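Local coordinates for protein CurD (Moorea producens 3L, PDB 5KP7) that binds 4'-phosphopantetheine and probably acts as a hydroxymethylglutaryl-CoA synthase, an acyltransferase of the thiolase-like superfamily, at residues A[29-34]-A[202-207]; A[98-103]-A[160-165]. The protein carries 3 engineered substitutions. All coordinates share one frame; numbering follows the deposited sequence.

Contacts 1 and 2 belong to one mixed beta-sheet and lie on the same side of the chain's centre. Their own centres are about 12 Å apart. Strand 161-168 runs beside strand 195-202, and that strand runs beside strand 29-36. Contact 2 is the parallel pairing of 98-103 with 160-165. Contact 1 is where the end of strand 195-202 and the loop after it meet 29-34. A salt bridge joins the two, with Glu31 OE1 2.8 Å from Lys161 NZ. The CB of Ser202 also packs on CG of Lys161. Both contacts lie away from the residues that line the 4'-phosphopantetheine pocket.

Contact 1. Residues A[29-34]-A[202-207]; sequences GIEALS and SDTPHI
Gly29 and Ser202 form an antiparallel, hydrogen-bonded pair. Gly29 N donates to Ser202 O, and Ser202 N to Gly29 O, each at 3.1 Å. Pro205 presses on the same glycine, its CB 3.5 Å from Gly29 N. A side chain at Gly29 would run into that CB, and at its backbone angles a CB would also clash with the preceding carbonyl O. Ile30 O takes the backbone N-H of Ile207, with Ile207 N at 2.9 Å. Ile30 CG2 lies near Ile207 CB.

Glu31 sits at the corner of the segment. Its CG is anti to the backbone N (chi1 173°), and the extended chain brings the carboxylate to the loop. Ser202 OG donates to Glu31 OE1 at 2.6 Å, on the lone pair facing away from OE2. Ser202 OG also accepts from Thr204 N at 3.0 Å, which makes an ST turn. Lys161 also reaches OE1, as a salt bridge. His206 lies alongside Glu31, its CD2 3.8 Å from Glu31 CG. Thr204 O sits over the centre of one face of the His206 ring. With an alanine here in place of Glu31, Lys161 NZ would probably lose its counter-charge and Ser202 OG its carboxylate acceptor.

Beyond the corner, Ile207 CG1 packs against the backbone of Glu31 and Ala32. Glu31 and Ala32 both face Leu200 in a classic beta bulge. Ala32 rests on helix 75-89, while Ile30, Leu33 and Ile207 meet helix 325-336. The loop after strand 195-202 passes strand 29-36 at its corner and leads to strand 208-219, so strand 29-36 lies between the two in the sheet.

Contact 2. Residues A[98-103]-A[160-165]; sequences IEMVIT and AKALVI
Four backbone hydrogen bonds join Glu99, Met100 and Ile102 to Lys161, Leu163 and Ile165 in a parallel ladder. Leu163 N donates to Met100 O at 2.8 Å, and the bond is nearly straight (173° at the hydrogen). Leu163 O then accepts from Ile102 N at 3.0 Å. Ile102 O accepts from Ile165 N at 2.9 Å. At the start of the ladder Glu99 N donates to Lys161 O at 3.0 Å. CA-H...O contacts fill in between, as from Val101 CA to Leu163 O.

The polar ends of two side chains turn to partners outside the pair. Lys161 NZ makes a salt bridge with Glu31, and Thr103 OG1 is hydrogen-bonded to Ser116 OG.

Ile98, Val101 and Leu163 lie on one face. The first torsion of Ile98 (chi1 -62°) sends CG2 across to Leu163 and CG1 to Lys161. Ile98 CG2 meets Leu163 CB at 4.0 Å. The CG1 branch reaches Lys161 CB, the two side chains crossing at a slant. Val101 CG2 adds a looser touch on Leu163 CB. Helix 115-123 packs on this face against Thr103, Leu163 and Ile165.

Met100 and Ala162 meet on the other face. The Met100 chain bends at its last torsion (chi3 66°), which lays Met100 CE 3.9 Å from Ala162 CB. Helix 140-154 covers this face through Leu151, Met147 and Ala148. It leads into strand 161-168, while strand 130-134 flanks 98-104 on its far edge.

This is the layered alpha-beta packing of the thiolase-like fold. The bonded backbone N-H and C=O groups are paired across the strands, which leaves mostly apolar faces for the helices. Lys161 and Thr103 find their polar partners beyond the pair.

Contact 1. Residues A[29-34]-A[202-207]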
loop_
_atom_site.group_PDB
_atom_site.type_symbol
_atom_site.label_atom_id
_atom_site.label_comp_id
_atom_site.label_asym_id
_atom_site.label_seq_id
_atom_site.Cartn_x
_atom_site.Cartn_y
_atom_site.Cartn_z
ATOM N N GLY A 29 -13.268 15.687 -6.132
ATOM C CA GLY A 29 -12.242 14.983 -5.375
ATOM C C GLY A 29 -12.736 14.441 -4.063
ATOM O O GLY A 29 -13.926 14.078 -3.934
ATOM N N ILE A 30 -11.834 14.397 -3.086
ATOM C CA ILE A 30 -12.124 13.750 -1.826
ATOM C C ILE A 30 -12.713 14.784 -0.890
ATOM O O ILE A 30 -12.022 15.728 -0.510
ATOM C CB ILE A 30 -10.856 13.100 -1.203
ATOM C CG1 ILE A 30 -10.293 12.034 -2.160
ATOM C CG2 ILE A 30 -11.197 12.474 0.130
ATOM C CD1 ILE A 30 -8.906 11.522 -1.786
ATOM N N GLU A 31 -13.990 14.590 -0.539
ATOM C CA GLU A 31 -14.711 15.427 0.435
ATOM C C GLU A 31 -14.372 15.065 1.870
ATOM O O GLU A 31 -14.305 15.930 2.735
ATOM C CB GLU A 31 -16.239 15.286 0.200
ATOM C CG GLU A 31 -17.108 15.971 1.233
ATOM C CD GLU A 31 -18.600 15.928 0.969
ATOM O OE1 GLU A 31 -19.024 15.874 -0.209
ATOM O OE2 GLU A 31 -19.361 15.988 1.973
ATOM N N ALA A 32 -14.152 13.781 2.127
ATOM C CA ALA A 32 -13.810 13.302 3.462
ATOM C C ALA A 32 -13.003 12.026 3.364
ATOM O O ALA A 32 -13.163 11.256 2.413
ATOM C CB ALA A 32 -15.076 13.079 4.282
ATOM N N LEU A 33 -12.085 11.848 4.320
ATOM C CA LEU A 33 -11.209 10.681 4.331
ATOM C C LEU A 33 -11.106 10.209 5.774
ATOM O O LEU A 33 -10.814 11.010 6.681
ATOM C CB LEU A 33 -9.806 11.075 3.815
ATOM C CG LEU A 33 -8.722 9.981 3.672
ATOM C CD1 LEU A 33 -7.626 10.446 2.740
ATOM C CD2 LEU A 33 -8.090 9.584 4.988
ATOM N N SER A 34 -11.262 8.911 5.976
ATOM C CA SER A 34 -11.164 8.340 7.307
ATOM C C SER A 34 -10.423 7.009 7.229
ATOM O O SER A 34 -10.441 6.338 6.183
ATOM C CB SER A 34 -12.555 8.225 7.915
ATOM O OG SER A 34 -12.507 7.575 9.163
ATOM N N SER A 202 -16.989 13.674 -4.193
ATOM C CA SER A 202 -18.063 14.575 -4.561
ATOM C C SER A 202 -17.529 15.808 -5.304
ATOM O O SER A 202 -16.323 15.918 -5.557
ATOM C CB SER A 202 -18.786 15.049 -3.292
ATOM O OG SER A 202 -18.037 16.075 -2.643
ATOM N N ASP A 203 -18.448 16.710 -5.633
ATOM C CA ASP A 203 -18.120 17.989 -6.245
ATOM C C ASP A 203 -17.756 19.085 -5.230
ATOM O O ASP A 203 -17.590 20.216 -5.627
ATOM C CB ASP A 203 -19.242 18.447 -7.182
ATOM C CG ASP A 203 -20.528 18.798 -6.453
ATOM O OD1 ASP A 203 -20.625 18.638 -5.216
ATOM O OD2 ASP A 203 -21.470 19.243 -7.146
ATOM N N THR A 204 -17.677 18.757 -3.939
ATOM C CA THR A 204 -17.101 19.674 -2.934
ATOM C C THR A 204 -15.929 18.981 -2.215
ATOM O O THR A 204 -16.076 18.480 -1.099
ATOM C CB THR A 204 -18.161 20.162 -1.930
ATOM O OG1 THR A 204 -18.749 19.037 -1.269
ATOM C CG2 THR A 204 -19.240 20.965 -2.651
ATOM N N PRO A 205 -14.760 18.952 -2.862
ATOM C CA PRO A 205 -13.607 18.186 -2.345
ATOM C C PRO A 205 -12.874 18.914 -1.238
ATOM O O PRO A 205 -11.819 19.497 -1.475
ATOM C CB PRO A 205 -12.723 18.037 -3.587
ATOM C CG PRO A 205 -13.019 19.232 -4.387
ATOM C CD PRO A 205 -14.493 19.457 -4.220
ATOM N N HIS A 206 -13.435 18.872 -0.038
ATOM C CA HIS A 206 -12.872 19.583 1.102
ATOM C C HIS A 206 -11.463 19.158 1.486
ATOM O O HIS A 206 -10.745 19.974 2.066
ATOM C CB HIS A 206 -13.742 19.440 2.349
ATOM C CG HIS A 206 -15.155 19.907 2.161
ATOM N ND1 HIS A 206 -15.474 21.072 1.497
ATOM C CD2 HIS A 206 -16.327 19.383 2.580
ATOM C CE1 HIS A 206 -16.785 21.227 1.486
ATOM N NE2 HIS A 206 -17.327 20.213 2.130
ATOM N N ILE A 207 -11.091 17.911 1.210
ATOM C CA ILE A 207 -9.763 17.382 1.584
ATOM C C ILE A 207 -8.757 17.395 0.428
ATOM O O ILE A 207 -7.630 17.886 0.599
ATOM C CB ILE A 207 -9.854 15.955 2.146
ATOM C CG1 ILE A 207 -10.804 15.874 3.350
ATOM C CG2 ILE A 207 -8.472 15.398 2.502
ATOM C CD1 ILE A 207 -10.443 16.765 4.504
#

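Contact 2. Residues A[98-103]-A[160-165]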
loop_
_atom_site.group_PDB
_atom_site.type_symbol
_atom_site.label_atom_id
_atom_site.label_comp_id
_atom_site.label_asym_id
_atom_site.label_seq_id
_atom_site.Cartn_x
_atom_site.Cartn_y
_atom_site.Cartn_z
ATOM N N ILE A 98 -25.321 9.573 -1.209
ATOM C CA ILE A 98 -24.351 8.526 -1.577
ATOM C C ILE A 98 -25.104 7.489 -2.440
ATOM O O ILE A 98 -25.985 6.788 -1.943
ATOM C CB ILE A 98 -23.690 7.865 -0.361
ATOM C CG1 ILE A 98 -22.894 8.911 0.435
ATOM C CG2 ILE A 98 -22.810 6.708 -0.824
ATOM C CD1 ILE A 98 -22.469 8.459 1.828
ATOM N N GLU A 99 -24.782 7.447 -3.729
ATOM C CA GLU A 99 -25.444 6.540 -4.660
ATOM C C GLU A 99 -24.502 5.531 -5.328
ATOM O O GLU A 99 -24.903 4.857 -6.262
ATOM C CB GLU A 99 -26.192 7.338 -5.726
ATOM C CG GLU A 99 -27.286 8.213 -5.096
ATOM C CD GLU A 99 -28.391 8.611 -6.037
ATOM O OE1 GLU A 99 -28.279 8.398 -7.266
ATOM O OE2 GLU A 99 -29.393 9.190 -5.519
ATOM N N MET A 100 -23.267 5.437 -4.853
ATOM C CA MET A 100 -22.357 4.392 -5.293
ATOM C C MET A 100 -21.440 4.042 -4.140
ATOM O O MET A 100 -20.900 4.961 -3.490
ATOM C CB MET A 100 -21.547 4.840 -6.511
ATOM C CG MET A 100 -20.653 3.734 -7.059
ATOM S SD MET A 100 -19.958 4.053 -8.699
ATOM C CE MET A 100 -18.896 5.382 -8.416
ATOM N N VAL A 101 -21.289 2.742 -3.880
ATOM C CA VAL A 101 -20.335 2.225 -2.901
ATOM C C VAL A 101 -19.426 1.245 -3.649
ATOM O O VAL A 101 -19.909 0.249 -4.194
ATOM C CB VAL A 101 -21.043 1.502 -1.744
ATOM C CG1 VAL A 101 -20.032 0.857 -0.825
ATOM C CG2 VAL A 101 -21.919 2.451 -0.949
ATOM N N ILE A 102 -18.139 1.572 -3.724
ATOM C CA ILE A 102 -17.142 0.711 -4.349
ATOM C C ILE A 102 -16.206 0.216 -3.270
ATOM O O ILE A 102 -15.532 1.019 -2.589
ATOM C CB ILE A 102 -16.309 1.421 -5.426
ATOM C CG1 ILE A 102 -17.231 2.082 -6.470
ATOM C CG2 ILE A 102 -15.390 0.405 -6.075
ATOM C CD1 ILE A 102 -16.488 2.759 -7.612
ATOM N N THR A 103 -16.157 -1.100 -3.070
ATOM C CA THR A 103 -15.185 -1.698 -2.167
ATOM C C THR A 103 -14.012 -2.177 -2.992
ATOM O O THR A 103 -14.199 -2.865 -3.997
ATOM C CB THR A 103 -15.819 -2.843 -1.371
ATOM O OG1 THR A 103 -16.930 -2.321 -0.633
ATOM C CG2 THR A 103 -14.831 -3.410 -0.390
ATOM N N ALA A 160 -24.961 13.649 -6.543
ATOM C CA ALA A 160 -24.650 12.326 -6.015
ATOM C C ALA A 160 -23.219 12.290 -5.527
ATOM O O ALA A 160 -22.344 12.931 -6.102
ATOM C CB ALA A 160 -24.849 11.254 -7.069
ATOM N N LYS A 161 -22.996 11.546 -4.457
ATOM C CA LYS A 161 -21.669 11.280 -3.921
ATOM C C LYS A 161 -21.353 9.806 -4.103
ATOM O O LYS A 161 -22.258 8.972 -4.294
ATOM C CB LYS A 161 -21.633 11.618 -2.432
ATOM C CG LYS A 161 -21.988 13.088 -2.116
ATOM C CD LYS A 161 -21.841 13.374 -0.624
ATOM C CE LYS A 161 -22.450 14.725 -0.220
ATOM N NZ LYS A 161 -21.788 15.924 -0.809
ATOM N N ALA A 162 -20.080 9.474 -4.009
ATOM C CA ALA A 162 -19.648 8.082 -4.031
ATOM C C ALA A 162 -18.837 7.803 -2.800
ATOM O O ALA A 162 -18.081 8.663 -2.343
ATOM C CB ALA A 162 -18.831 7.762 -5.300
ATOM N N LEU A 163 -18.944 6.589 -2.277
ATOM C CA LEU A 163 -18.120 6.165 -1.162
ATOM C C LEU A 163 -17.205 5.048 -1.653
ATOM O O LEU A 163 -17.690 4.014 -2.110
ATOM C CB LEU A 163 -18.997 5.663 -0.011
ATOM C CG LEU A 163 -18.332 5.184 1.268
ATOM C CD1 LEU A 163 -17.608 6.318 1.958
ATOM C CD2 LEU A 163 -19.369 4.540 2.195
ATOM N N VAL A 164 -15.903 5.285 -1.573
ATOM C CA VAL A 164 -14.902 4.322 -2.035
ATOM C C VAL A 164 -14.131 3.864 -0.811
ATOM O O VAL A 164 -13.561 4.702 -0.095
ATOM C CB VAL A 164 -13.932 4.960 -3.053
ATOM C CG1 VAL A 164 -12.854 3.955 -3.447
ATOM C CG2 VAL A 164 -14.681 5.473 -4.285
ATOM N N ILE A 165 -14.130 2.557 -0.543
ATOM C CA ILE A 165 -13.418 2.044 0.623
ATOM C C ILE A 165 -12.459 0.979 0.176
ATOM O O ILE A 165 -12.856 -0.052 -0.385
ATOM C CB ILE A 165 -14.334 1.461 1.725
ATOM C CG1 ILE A 165 -15.478 2.419 2.058
ATOM C CG2 ILE A 165 -13.515 1.133 2.972
ATOM C CD1 ILE A 165 -16.529 1.801 2.960
#